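PDB 2CDQ: aspartokinase 1, chloroplastic, which catalyses the ATP-dependent phosphorylation of L-aspartate to 4-phospho-L-aspartate, the first step in making lysine, threonine, methionine and isoleucine. Local coordinates for residues 248-253 with 307-312. Residues are numbered along the deposited sequence; the frame is centred on the assembly and turned at random.
Sequences EIQVWK and RVKNSY
The carbonyl oxygen K253 O takes two donors from S311: its backbone N, 2.9 Å from K253 O and nearly in line with the C=O, and its hydroxyl OG, which stands above the carbonyl plane. S311 OG lies between its own backbone N and carbonyl carbon (chi1 37°), where it can share K253 O with that N. That grip carries the pairing past the end of strand 306-310. Upstream the strands are parallel: R307 N bonds to I249 O, V251 N to R307 O, K309 N to V251 O and K253 N to K309 O. On the face bearing Q250, W252, R307 and K309, K309 CB sits 3.6 Å from the centroid of the W252 six-membered ring, 11° off its normal, a CH-pi contact. K309 NZ hydrogen-bonds to P314 O, while F33 stacks on the indole. At the start of the pairing, R307 NE forms a salt bridge at 2.8 Å with the syn lone pair of E248 OE1, which lies 8° out of the guanidinium plane. Q250 NE2 holds E248 OE2 at 2.7 Å, restricting the carboxylate's rotation. The contact thus joins parallel strands 248-253 and 306-310 of the amino acid kinase domain, with V251 near K32, which probably binds ATP; the paired charges probably favour an ionised E248.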
loop_
_atom_site.group_PDB
_atom_site.type_symbol
_atom_site.label_atom_id
_atom_site.label_comp_id
_atom_site.label_asym_id
_atom_site.label_seq_id
_atom_site.Cartn_x
_atom_site.Cartn_y
_atom_site.Cartn_z
ATOM N N GLU A 248 -15.377 21.453 26.874
ATOM C CA GLU A 248 -15.243 21.189 25.430
ATOM C C GLU A 248 -14.339 22.184 24.694
ATOM O O GLU A 248 -14.105 23.300 25.162
ATOM C CB GLU A 248 -16.617 21.097 24.737
ATOM C CG GLU A 248 -17.360 22.416 24.564
ATOM C CD GLU A 248 -18.600 22.293 23.680
ATOM O OE1 GLU A 248 -19.106 21.170 23.474
ATOM O OE2 GLU A 248 -19.074 23.336 23.191
ATOM N N ILE A 249 -13.832 21.751 23.541
ATOM C CA ILE A 249 -13.085 22.613 22.626
ATOM C C ILE A 249 -13.950 22.864 21.396
ATOM O O ILE A 249 -14.431 21.923 20.771
ATOM C CB ILE A 249 -11.726 21.985 22.223
ATOM C CG1 ILE A 249 -10.869 21.732 23.467
ATOM C CG2 ILE A 249 -10.974 22.885 21.242
ATOM C CD1 ILE A 249 -10.035 20.468 23.400
ATOM N N GLN A 250 -14.162 24.139 21.076
ATOM C CA GLN A 250 -15.030 24.537 19.972
ATOM C C GLN A 250 -14.222 25.038 18.790
ATOM O O GLN A 250 -13.336 25.871 18.950
ATOM C CB GLN A 250 -15.990 25.638 20.421
ATOM C CG GLN A 250 -17.102 25.181 21.357
ATOM C CD GLN A 250 -18.060 26.303 21.738
ATOM O OE1 GLN A 250 -17.980 27.424 21.214
ATOM N NE2 GLN A 250 -18.977 26.004 22.659
ATOM N N VAL A 251 -14.532 24.528 17.605
ATOM C CA VAL A 251 -13.906 24.998 16.369
ATOM C C VAL A 251 -14.988 25.633 15.500
ATOM O O VAL A 251 -15.985 24.991 15.166
ATOM C CB VAL A 251 -13.172 23.846 15.627
ATOM C CG1 VAL A 251 -12.862 24.210 14.184
ATOM C CG2 VAL A 251 -11.893 23.473 16.362
ATOM N N TRP A 252 -14.793 26.900 15.149
ATOM C CA TRP A 252 -15.807 27.649 14.407
ATOM C C TRP A 252 -15.620 27.656 12.882
ATOM O O TRP A 252 -14.504 27.788 12.372
ATOM C CB TRP A 252 -15.931 29.067 14.969
ATOM C CG TRP A 252 -16.559 29.085 16.340
ATOM C CD1 TRP A 252 -15.923 28.920 17.540
ATOM C CD2 TRP A 252 -17.947 29.261 16.646
ATOM N NE1 TRP A 252 -16.829 28.983 18.570
ATOM C CE2 TRP A 252 -18.078 29.191 18.049
ATOM C CE3 TRP A 252 -19.093 29.470 15.871
ATOM C CZ2 TRP A 252 -19.310 29.323 18.691
ATOM C CZ3 TRP A 252 -20.317 29.601 16.512
ATOM C CH2 TRP A 252 -20.416 29.528 17.907
ATOM N N LYS A 253 -16.739 27.488 12.177
ATOM C CA LYS A 253 -16.795 27.492 10.715
ATOM C C LYS A 253 -18.010 28.289 10.222
ATOM O O LYS A 253 -18.799 28.782 11.030
ATOM C CB LYS A 253 -16.858 26.057 10.176
ATOM C CG LYS A 253 -15.540 25.288 10.226
ATOM C CD LYS A 253 -15.523 24.150 9.215
ATOM C CE LYS A 253 -15.197 24.656 7.809
ATOM N NZ LYS A 253 -15.390 23.601 6.770
ATOM N N ARG A 307 -16.127 20.330 19.404
ATOM C CA ARG A 307 -17.353 20.746 18.724
ATOM C C ARG A 307 -17.070 21.673 17.544
ATOM O O ARG A 307 -16.301 22.634 17.664
ATOM C CB ARG A 307 -18.318 21.423 19.700
ATOM C CG ARG A 307 -19.715 21.647 19.127
ATOM C CD ARG A 307 -20.622 22.322 20.137
ATOM N NE ARG A 307 -20.842 21.486 21.314
ATOM C CZ ARG A 307 -21.827 20.602 21.429
ATOM N NH1 ARG A 307 -22.699 20.431 20.438
ATOM N NH2 ARG A 307 -21.937 19.884 22.538
ATOM N N VAL A 308 -17.698 21.380 16.409
ATOM C CA VAL A 308 -17.566 22.227 15.233
ATOM C C VAL A 308 -18.874 22.986 15.036
ATOM O O VAL A 308 -19.926 22.380 14.806
ATOM C CB VAL A 308 -17.169 21.422 13.977
ATOM C CG1 VAL A 308 -16.912 22.349 12.812
ATOM C CG2 VAL A 308 -15.927 20.592 14.253
ATOM N N LYS A 309 -18.793 24.315 15.143
ATOM C CA LYS A 309 -19.970 25.186 15.155
ATOM C C LYS A 309 -20.042 26.151 13.975
ATOM O O LYS A 309 -19.028 26.471 13.342
ATOM C CB LYS A 309 -20.040 25.980 16.462
ATOM C CG LYS A 309 -20.204 25.124 17.702
ATOM C CD LYS A 309 -20.676 25.931 18.894
ATOM C CE LYS A 309 -22.193 26.032 18.930
ATOM N NZ LYS A 309 -22.666 26.638 20.207
ATOM N N ASN A 310 -21.257 26.619 13.703
ATOM C CA ASN A 310 -21.521 27.566 12.631
ATOM C C ASN A 310 -21.684 28.983 13.182
ATOM O O ASN A 310 -22.590 29.244 13.971
ATOM C CB ASN A 310 -22.786 27.144 11.875
ATOM C CG ASN A 310 -23.012 27.945 10.608
ATOM O OD1 ASN A 310 -22.152 28.713 10.180
ATOM N ND2 ASN A 310 -24.175 27.763 9.996
ATOM N N SER A 311 -20.807 29.894 12.768
ATOM C CA SER A 311 -20.874 31.271 13.253
ATOM C C SER A 311 -22.159 31.963 12.807
ATOM O O SER A 311 -22.617 32.902 13.452
ATOM C CB SER A 311 -19.620 32.084 12.891
ATOM O OG SER A 311 -19.113 31.760 11.608
ATOM N N TYR A 312 -22.750 31.474 11.721
ATOM C CA TYR A 312 -24.027 31.996 11.245
ATOM C C TYR A 312 -25.222 31.290 11.881
ATOM O O TYR A 312 -26.374 31.606 11.573
ATOM C CB TYR A 312 -24.109 31.913 9.719
ATOM C CG TYR A 312 -23.183 32.867 9.014
ATOM C CD1 TYR A 312 -22.042 32.404 8.373
ATOM C CD2 TYR A 312 -23.440 34.237 8.993
ATOM C CE1 TYR A 312 -21.181 33.274 7.719
ATOM C CE2 TYR A 312 -22.582 35.122 8.345
ATOM C CZ TYR A 312 -21.454 34.631 7.707
ATOM O OH TYR A 312 -20.594 35.488 7.053
#